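Long-range contact in Alpha/beta hydrolase fold protein (Chitinophaga pinensis, PDB 4PW0), which is an alpha/beta hydrolase fold protein of unknown substrate, probably a serine hydrolase that cleaves its substrate through a Ser-His-Asp triad: residues P34-T46 / I101-I115. Sequence-based numbering, arbitrary orientation.
Sequences PSDIPLICFQHFT and IRYFDVLGFSLGGFI
The carbonyl oxygen of L107 accepts a hydrogen bond from F42 N (2.8 Å) and a CA-H...O contact from C41 CA (3.3 Å). The ring of F42 also brings its edge to this oxygen. Strands 39-42 and 104-109 run parallel, joined by further backbone bonds: D105 N to P38 O, I40 N to D105 O, L107 N to I40 O and F109 N to F42 O. F42 CG lies beside the backbone N, anti to the carbonyl carbon (chi1 -59°). The ring reaches V106 CG1 by CE1 (3.7 Å) and I115 CG2 by CD2 (3.7 Å). I40 CG1 presses on F104 CD2 (3.5 Å). On the other face, L39 CD1 packs on D105 CB and L107 CB. D105 OD2 takes a water shared with I37 O and a salt bridge from R128. Just past strand 39-42, H44 CB touches F109 CD2 (3.5 Å) and S110 CB (3.7 Å). G108, S110 and G112 match a nucleophile elbow, with S110 the probable nucleophile beside H262. G112, lacking a side chain, brings CA to F42 O in a nearly straight CA-H...O contact (3.6 Å). Strand 39-42 sits between 66-69 and 104-109, whose far neighbour is 127-133; helix 111-122 covers F42, F104 and V106 through V116 and M119.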
ATOM      1  N   PRO A  34       9.084  27.090   2.767  1.00 33.10           N
ATOM      2  CA  PRO A  34       9.814  26.853   1.526  1.00 31.98           C
ATOM      3  C   PRO A  34      10.865  25.757   1.661  1.00 36.94           C
ATOM      4  O   PRO A  34      11.513  25.648   2.704  1.00 39.97           O
ATOM      5  CB  PRO A  34      10.413  28.225   1.201  1.00 38.20           C
ATOM      6  CG  PRO A  34       9.478  29.200   1.849  1.00 42.59           C
ATOM      7  CD  PRO A  34       9.081  28.522   3.139  1.00 39.30           C
ATOM      8  N   SER A  35      11.004  24.924   0.620  1.00 34.87           N
ATOM      9  CA  SER A  35      11.941  23.801   0.647  1.00 33.94           C
ATOM     10  C   SER A  35      12.533  23.581  -0.737  1.00 31.07           C
ATOM     11  O   SER A  35      12.025  24.084  -1.742  1.00 30.52           O
ATOM     12  CB  SER A  35      11.267  22.529   1.189  1.00 35.88           C
ATOM     13  OG  SER A  35      10.308  21.985   0.284  1.00 29.81           O
ATOM     14  N   ASP A  36      13.617  22.824  -0.784  1.00 29.70           N
ATOM     15  CA  ASP A  36      14.388  22.686  -2.016  1.00 36.25           C
ATOM     16  C   ASP A  36      13.694  21.857  -3.085  1.00 34.06           C
ATOM     17  O   ASP A  36      13.908  22.073  -4.274  1.00 37.50           O
ATOM     18  CB  ASP A  36      15.733  22.032  -1.715  1.00 39.77           C
ATOM     19  CG  ASP A  36      16.757  23.011  -1.164  1.00 51.14           C
ATOM     20  OD1 ASP A  36      16.540  24.263  -1.143  1.00 54.81           O
ATOM     21  OD2 ASP A  36      17.801  22.494  -0.759  1.00 61.27           O
ATOM     22  N   ILE A  37      12.879  20.899  -2.656  1.00 28.66           N
ATOM     23  CA  ILE A  37      12.150  20.029  -3.592  1.00 26.55           C
ATOM     24  C   ILE A  37      10.669  20.081  -3.184  1.00 25.08           C
ATOM     25  O   ILE A  37      10.208  19.271  -2.366  1.00 26.87           O
ATOM     26  CB  ILE A  37      12.658  18.593  -3.621  1.00 25.65           C
ATOM     27  CG1 ILE A  37      14.160  18.556  -3.934  1.00 31.33           C
ATOM     28  CG2 ILE A  37      11.901  17.782  -4.662  1.00 26.62           C
ATOM     29  CD1 ILE A  37      14.776  17.208  -3.660  1.00 33.71           C
ATOM     30  N   PRO A  38       9.937  21.049  -3.740  1.00 22.75           N
ATOM     31  CA  PRO A  38       8.531  21.182  -3.372  1.00 21.36           C
ATOM     32  C   PRO A  38       7.701  20.022  -3.990  1.00 20.06           C
ATOM     33  O   PRO A  38       8.145  19.366  -4.941  1.00 21.14           O
ATOM     34  CB  PRO A  38       8.111  22.514  -4.003  1.00 23.51           C
ATOM     35  CG  PRO A  38       9.378  23.179  -4.427  1.00 33.04           C
ATOM     36  CD  PRO A  38      10.357  22.092  -4.701  1.00 27.73           C
ATOM     37  N   LEU A  39       6.498  19.837  -3.434  1.00 19.23           N
ATOM     38  CA  LEU A  39       5.511  18.905  -3.994  1.00 18.45           C
ATOM     39  C   LEU A  39       4.480  19.758  -4.711  1.00 18.03           C
ATOM     40  O   LEU A  39       3.793  20.593  -4.086  1.00 19.96           O
ATOM     41  CB  LEU A  39       4.844  18.142  -2.864  1.00 18.06           C
ATOM     42  CG  LEU A  39       3.741  17.197  -3.316  1.00 17.77           C
ATOM     43  CD1 LEU A  39       4.269  16.092  -4.220  1.00 17.23           C
ATOM     44  CD2 LEU A  39       3.028  16.618  -2.102  1.00 17.75           C
ATOM     45  N   ILE A  40       4.357  19.549  -6.009  1.00 17.31           N
ATOM     46  CA  ILE A  40       3.351  20.245  -6.827  0.60 17.80           C
ATOM     47  C   ILE A  40       2.139  19.310  -7.012  1.00 16.52           C
ATOM     48  O   ILE A  40       2.300  18.165  -7.408  1.00 16.36           O
ATOM     49  CB  ILE A  40       3.860  20.611  -8.236  0.60 19.75           C
ATOM     50  CG1 ILE A  40       5.270  21.226  -8.202  0.60 21.83           C
ATOM     51  CG2 ILE A  40       2.872  21.538  -8.946  0.60 20.90           C
ATOM     52  CD1 ILE A  40       5.367  22.493  -7.391  0.60 23.19           C
ATOM     53  N   CYS A  41       0.963  19.825  -6.723  1.00 16.89           N
ATOM     54  CA  CYS A  41      -0.281  19.063  -6.698  1.00 16.04           C
ATOM     55  C   CYS A  41      -1.181  19.434  -7.854  1.00 16.49           C
ATOM     56  O   CYS A  41      -1.360  20.621  -8.167  1.00 18.06           O
ATOM     57  CB  CYS A  41      -1.021  19.275  -5.365  1.00 16.80           C
ATOM     58  SG  CYS A  41      -0.063  18.782  -3.931  1.00 19.22           S
ATOM     59  N   PHE A  42      -1.782  18.429  -8.470  1.00 15.82           N
ATOM     60  CA  PHE A  42      -2.586  18.555  -9.677  1.00 15.92           C
ATOM     61  C   PHE A  42      -3.976  18.005  -9.429  1.00 15.69           C
ATOM     62  O   PHE A  42      -4.126  16.850  -9.048  1.00 15.73           O
ATOM     63  CB  PHE A  42      -1.943  17.837 -10.871  1.00 15.75           C
ATOM     64  CG  PHE A  42      -0.560  18.339 -11.215  1.00 15.89           C
ATOM     65  CD1 PHE A  42       0.537  17.984 -10.454  1.00 16.36           C
ATOM     66  CD2 PHE A  42      -0.365  19.145 -12.331  1.00 18.66           C
ATOM     67  CE1 PHE A  42       1.823  18.427 -10.771  1.00 17.52           C
ATOM     68  CE2 PHE A  42       0.915  19.595 -12.640  1.00 19.06           C
ATOM     69  CZ  PHE A  42       1.988  19.263 -11.853  1.00 18.62           C
ATOM     70  N   GLN A  43      -4.963  18.856  -9.625  1.00 14.96           N
ATOM     71  CA  GLN A  43      -6.332  18.632  -9.114  1.00 15.56           C
ATOM     72  C   GLN A  43      -7.228  17.755  -9.993  1.00 14.68           C
ATOM     73  O   GLN A  43      -6.958  17.529 -11.184  1.00 16.24           O
ATOM     74  CB  GLN A  43      -6.969  20.010  -8.856  1.00 16.04           C
ATOM     75  CG  GLN A  43      -8.287  20.083  -8.104  1.00 15.58           C
ATOM     76  CD  GLN A  43      -8.272  19.407  -6.763  1.00 15.47           C
ATOM     77  OE1 GLN A  43      -8.051  18.181  -6.635  1.00 16.57           O
ATOM     78  NE2 GLN A  43      -8.435  20.215  -5.706  1.00 17.62           N
ATOM     79  N   HIS A  44      -8.309  17.265  -9.386  1.00 14.79           N
ATOM     80  CA  HIS A  44      -9.330  16.476 -10.085  1.00 15.10           C
ATOM     81  C   HIS A  44     -10.276  17.239 -10.966  1.00 18.67           C
ATOM     82  O   HIS A  44     -10.275  18.466 -10.958  1.00 18.71           O
ATOM     83  CB  HIS A  44     -10.140  15.695  -9.027  1.00 16.19           C
ATOM     84  CG  HIS A  44     -11.100  16.520  -8.202  1.00 16.29           C
ATOM     85  ND1 HIS A  44     -12.327  16.919  -8.668  1.00 17.91           N
ATOM     86  CD2 HIS A  44     -11.058  16.932  -6.913  1.00 17.07           C
ATOM     87  CE1 HIS A  44     -12.972  17.592  -7.724  1.00 18.45           C
ATOM     88  NE2 HIS A  44     -12.242  17.581  -6.645  1.00 17.26           N
ATOM     89  N   PHE A  45     -11.183  16.506 -11.646  1.00 18.97           N
ATOM     90  CA  PHE A  45     -12.238  17.073 -12.567  1.00 18.01           C
ATOM     91  C   PHE A  45     -13.191  17.999 -11.843  1.00 18.10           C
ATOM     92  O   PHE A  45     -13.852  17.604 -10.924  1.00 18.01           O
ATOM     93  CB  PHE A  45     -13.048  15.914 -13.166  1.00 19.06           C
ATOM     94  CG  PHE A  45     -14.247  16.297 -14.006  1.00 18.81           C
ATOM     95  CD1 PHE A  45     -14.123  17.128 -15.107  1.00 19.61           C
ATOM     96  CD2 PHE A  45     -15.483  15.780 -13.742  1.00 19.88           C
ATOM     97  CE1 PHE A  45     -15.234  17.436 -15.873  1.00 18.66           C
ATOM     98  CE2 PHE A  45     -16.603  16.102 -14.481  1.00 19.78           C
ATOM     99  CZ  PHE A  45     -16.483  16.939 -15.582  1.00 19.39           C
ATOM    100  N   THR A  46     -13.240  19.238 -12.302  1.00 16.68           N
ATOM    101  CA  THR A  46     -14.027  20.360 -11.761  1.00 17.03           C
ATOM    102  C   THR A  46     -13.441  20.954 -10.481  1.00 16.32           C
ATOM    103  O   THR A  46     -13.963  21.964 -10.004  1.00 18.86           O
ATOM    104  CB  THR A  46     -15.522  20.104 -11.533  1.00 18.52           C
ATOM    105  OG1 THR A  46     -15.728  19.406 -10.277  1.00 18.58           O
ATOM    106  CG2 THR A  46     -16.145  19.367 -12.667  1.00 19.20           C
ATOM    107  N   ILE A 101      10.791  27.034 -10.112  1.00 27.02           N
ATOM    108  CA  ILE A 101      10.949  25.680  -9.592  1.00 25.70           C
ATOM    109  C   ILE A 101      11.380  24.785 -10.739  1.00 27.39           C
ATOM    110  O   ILE A 101      10.680  24.679 -11.738  1.00 28.99           O
ATOM    111  CB  ILE A 101       9.665  25.191  -8.899  1.00 27.18           C
ATOM    112  CG1 ILE A 101       9.298  26.131  -7.749  1.00 28.30           C
ATOM    113  CG2 ILE A 101       9.818  23.741  -8.462  1.00 30.19           C
ATOM    114  CD1 ILE A 101       7.903  25.945  -7.196  1.00 30.51           C
ATOM    115  N   ARG A 102      12.562  24.173 -10.597  1.00 29.57           N
ATOM    116  CA  ARG A 102      13.241  23.383 -11.626  0.60 33.05           C
ATOM    117  C   ARG A 102      13.212  21.885 -11.403  1.00 26.16           C
ATOM    118  O   ARG A 102      13.512  21.121 -12.308  1.00 26.92           O
ATOM    119  CB  ARG A 102      14.744  23.780 -11.676  0.60 36.91           C
ATOM    120  CG  ARG A 102      15.030  25.256 -11.935  0.60 39.75           C
ATOM    121  CD  ARG A 102      14.145  25.822 -13.046  0.60 42.02           C
ATOM    122  NE  ARG A 102      14.770  25.801 -14.377  0.60 51.91           N
ATOM    123  CZ  ARG A 102      14.261  25.238 -15.485  0.60 41.31           C
ATOM    124  NH1 ARG A 102      13.094  24.565 -15.476  0.60 52.88           N
ATOM    125  NH2 ARG A 102      14.946  25.322 -16.627  0.60 56.97           N
ATOM    126  N   TYR A 103      12.931  21.486 -10.162  1.00 25.00           N
ATOM    127  CA  TYR A 103      13.013  20.072  -9.765  1.00 23.48           C
ATOM    128  C   TYR A 103      12.035  19.903  -8.618  1.00 23.73           C
ATOM    129  O   TYR A 103      12.061  20.657  -7.626  1.00 23.95           O
ATOM    130  CB  TYR A 103      14.420  19.745  -9.314  1.00 23.80           C
ATOM    131  CG  TYR A 103      14.724  18.262  -9.125  1.00 24.71           C
ATOM    132  CD1 TYR A 103      14.519  17.346 -10.166  1.00 25.62           C
ATOM    133  CD2 TYR A 103      15.220  17.790  -7.912  1.00 27.82           C
ATOM    134  CE1 TYR A 103      14.823  16.003 -10.006  1.00 27.23           C
ATOM    135  CE2 TYR A 103      15.531  16.462  -7.745  1.00 27.53           C
ATOM    136  CZ  TYR A 103      15.331  15.581  -8.780  1.00 25.61           C
ATOM    137  OH  TYR A 103      15.669  14.270  -8.569  1.00 28.68           O
ATOM    138  N   PHE A 104      11.133  18.924  -8.753  1.00 20.98           N
ATOM    139  CA  PHE A 104      10.029  18.874  -7.807  1.00 19.94           C
ATOM    140  C   PHE A 104       9.406  17.485  -7.828  1.00 19.37           C
ATOM    141  O   PHE A 104       9.603  16.730  -8.753  1.00 19.69           O
ATOM    142  CB  PHE A 104       8.976  19.951  -8.168  1.00 19.84           C
ATOM    143  CG  PHE A 104       8.567  19.954  -9.618  1.00 19.42           C
ATOM    144  CD1 PHE A 104       9.269  20.712 -10.550  1.00 22.52           C
ATOM    145  CD2 PHE A 104       7.493  19.209 -10.077  1.00 20.89           C
ATOM    146  CE1 PHE A 104       8.911  20.740 -11.883  1.00 22.92           C
ATOM    147  CE2 PHE A 104       7.124  19.238 -11.398  1.00 19.85           C
ATOM    148  CZ  PHE A 104       7.834  20.013 -12.317  1.00 21.47           C
ATOM    149  N   ASP A 105       8.682  17.176  -6.763  1.00 18.46           N
ATOM    150  CA  ASP A 105       7.835  15.989  -6.733  1.00 17.81           C
ATOM    151  C   ASP A 105       6.442  16.414  -7.217  1.00 16.50           C
ATOM    152  O   ASP A 105       6.071  17.591  -7.166  1.00 17.31           O
ATOM    153  CB  ASP A 105       7.732  15.456  -5.310  1.00 18.75           C
ATOM    154  CG  ASP A 105       9.059  14.961  -4.769  1.00 20.22           C
ATOM    155  OD1 ASP A 105       9.844  14.322  -5.535  1.00 19.57           O
ATOM    156  OD2 ASP A 105       9.270  15.133  -3.545  1.00 21.52           O
ATOM    157  N   VAL A 106       5.646  15.415  -7.640  1.00 16.06           N
ATOM    158  CA  VAL A 106       4.283  15.694  -8.102  1.00 16.24           C
ATOM    159  C   VAL A 106       3.278  14.731  -7.466  1.00 15.31           C
ATOM    160  O   VAL A 106       3.584  13.570  -7.226  1.00 16.42           O
ATOM    161  CB  VAL A 106       4.147  15.636  -9.636  1.00 16.40           C
ATOM    162  CG1 VAL A 106       5.037  16.687 -10.276  1.00 17.88           C
ATOM    163  CG2 VAL A 106       4.491  14.258 -10.196  1.00 17.52           C
ATOM    164  N   LEU A 107       2.072  15.272  -7.261  1.00 14.52           N
ATOM    165  CA  LEU A 107       0.926  14.476  -6.779  1.00 15.02           C
ATOM    166  C   LEU A 107      -0.237  14.815  -7.700  1.00 14.31           C
ATOM    167  O   LEU A 107      -0.642  15.970  -7.800  1.00 15.71           O
ATOM    168  CB  LEU A 107       0.584  14.845  -5.334  1.00 16.77           C
ATOM    169  CG  LEU A 107      -0.609  14.114  -4.670  1.00 20.03           C
ATOM    170  CD1 LEU A 107      -0.567  14.409  -3.173  1.00 23.20           C
ATOM    171  CD2 LEU A 107      -1.874  14.584  -5.202  1.00 20.71           C
ATOM    172  N   GLY A 108      -0.779  13.820  -8.393  1.00 14.13           N
ATOM    173  CA  GLY A 108      -1.877  14.050  -9.302  1.00 15.55           C
ATOM    174  C   GLY A 108      -3.070  13.189  -8.892  1.00 14.58           C
ATOM    175  O   GLY A 108      -2.939  11.966  -8.786  1.00 15.07           O
ATOM    176  N   PHE A 109      -4.232  13.843  -8.749  1.00 14.12           N
ATOM    177  CA  PHE A 109      -5.483  13.148  -8.444  1.00 13.33           C
ATOM    178  C   PHE A 109      -6.402  13.219  -9.660  1.00 13.47           C
ATOM    179  O   PHE A 109      -6.681  14.303 -10.165  1.00 14.57           O
ATOM    180  CB  PHE A 109      -6.133  13.833  -7.233  1.00 14.05           C
ATOM    181  CG  PHE A 109      -7.512  13.286  -6.843  1.00 14.55           C
ATOM    182  CD1 PHE A 109      -7.783  11.936  -6.898  1.00 14.47           C
ATOM    183  CD2 PHE A 109      -8.502  14.143  -6.363  1.00 14.91           C
ATOM    184  CE1 PHE A 109      -9.027  11.443  -6.533  1.00 15.76           C
ATOM    185  CE2 PHE A 109      -9.725  13.650  -5.959  1.00 17.33           C
ATOM    186  CZ  PHE A 109      -9.991  12.291  -6.055  1.00 15.60           C
ATOM    187  N   SER A 110      -6.861  12.052 -10.143  1.00 13.41           N
ATOM    188  CA  SER A 110      -7.881  11.945 -11.195  1.00 14.03           C
ATOM    189  C   SER A 110      -7.291  12.579 -12.491  1.00 14.69           C
ATOM    190  O   SER A 110      -6.210  12.144 -12.915  1.00 14.53           O
ATOM    191  CB  SER A 110      -9.176  12.552 -10.706  1.00 15.41           C
ATOM    192  OG  SER A 110     -10.152  12.425 -11.735  1.00 16.97           O
ATOM    193  N   LEU A 111      -7.920  13.598 -13.071  1.00 14.53           N
ATOM    194  CA  LEU A 111      -7.329  14.304 -14.202  1.00 14.98           C
ATOM    195  C   LEU A 111      -5.866  14.689 -13.940  1.00 14.56           C
ATOM    196  O   LEU A 111      -4.994  14.541 -14.809  1.00 15.52           O
ATOM    197  CB  LEU A 111      -8.162  15.553 -14.443  1.00 17.20           C
ATOM    198  CG  LEU A 111      -7.607  16.531 -15.457  1.00 17.92           C
ATOM    199  CD1 LEU A 111      -7.466  15.895 -16.814  1.00 19.18           C
ATOM    200  CD2 LEU A 111      -8.527  17.748 -15.529  1.00 20.35           C
ATOM    201  N   GLY A 112      -5.571  15.161 -12.723  1.00 13.52           N
ATOM    202  CA  GLY A 112      -4.227  15.488 -12.375  1.00 14.40           C
ATOM    203  C   GLY A 112      -3.273  14.311 -12.435  1.00 14.70           C
ATOM    204  O   GLY A 112      -2.079  14.476 -12.713  1.00 15.64           O
ATOM    205  N   GLY A 113      -3.795  13.111 -12.159  1.00 14.50           N
ATOM    206  CA  GLY A 113      -3.007  11.907 -12.298  1.00 15.36           C
ATOM    207  C   GLY A 113      -2.659  11.576 -13.740  1.00 15.73           C
ATOM    208  O   GLY A 113      -1.662  10.872 -13.991  1.00 17.17           O
ATOM    209  N   PHE A 114      -3.464  12.020 -14.694  1.00 14.43           N
ATOM    210  CA  PHE A 114      -3.101  11.883 -16.112  1.00 14.35           C
ATOM    211  C   PHE A 114      -1.980  12.881 -16.459  1.00 15.76           C
ATOM    212  O   PHE A 114      -0.960  12.525 -17.096  1.00 16.36           O
ATOM    213  CB  PHE A 114      -4.270  12.236 -17.036  1.00 15.29           C
ATOM    214  CG  PHE A 114      -5.532  11.449 -16.842  1.00 14.62           C
ATOM    215  CD1 PHE A 114      -5.580  10.240 -16.164  1.00 15.21           C
ATOM    216  CD2 PHE A 114      -6.702  11.939 -17.364  1.00 15.55           C
ATOM    217  CE1 PHE A 114      -6.786   9.566 -15.980  1.00 15.12           C
ATOM    218  CE2 PHE A 114      -7.889  11.265 -17.220  1.00 15.93           C
ATOM    219  CZ  PHE A 114      -7.959  10.077 -16.548  1.00 14.91           C
ATOM    220  N   ILE A 115      -2.107  14.104 -15.959  1.00 14.85           N
ATOM    221  CA  ILE A 115      -1.116  15.161 -16.231  1.00 15.42           C
ATOM    222  C   ILE A 115       0.252  14.763 -15.694  1.00 16.15           C
ATOM    223  O   ILE A 115       1.279  14.949 -16.386  1.00 17.67           O
ATOM    224  CB  ILE A 115      -1.592  16.513 -15.658  1.00 16.98           C
ATOM    225  CG1 ILE A 115      -2.799  17.035 -16.452  1.00 16.52           C
ATOM    226  CG2 ILE A 115      -0.468  17.567 -15.706  1.00 18.09           C
ATOM    227  CD1 ILE A 115      -3.564  18.169 -15.782  1.00 17.99           C
TER
HETATM  228  O   HOH W   1      13.657  22.571  -6.742  1.00 44.55           O
HETATM  229  O   HOH W   2       8.491  16.991  -1.877  1.00 29.21           O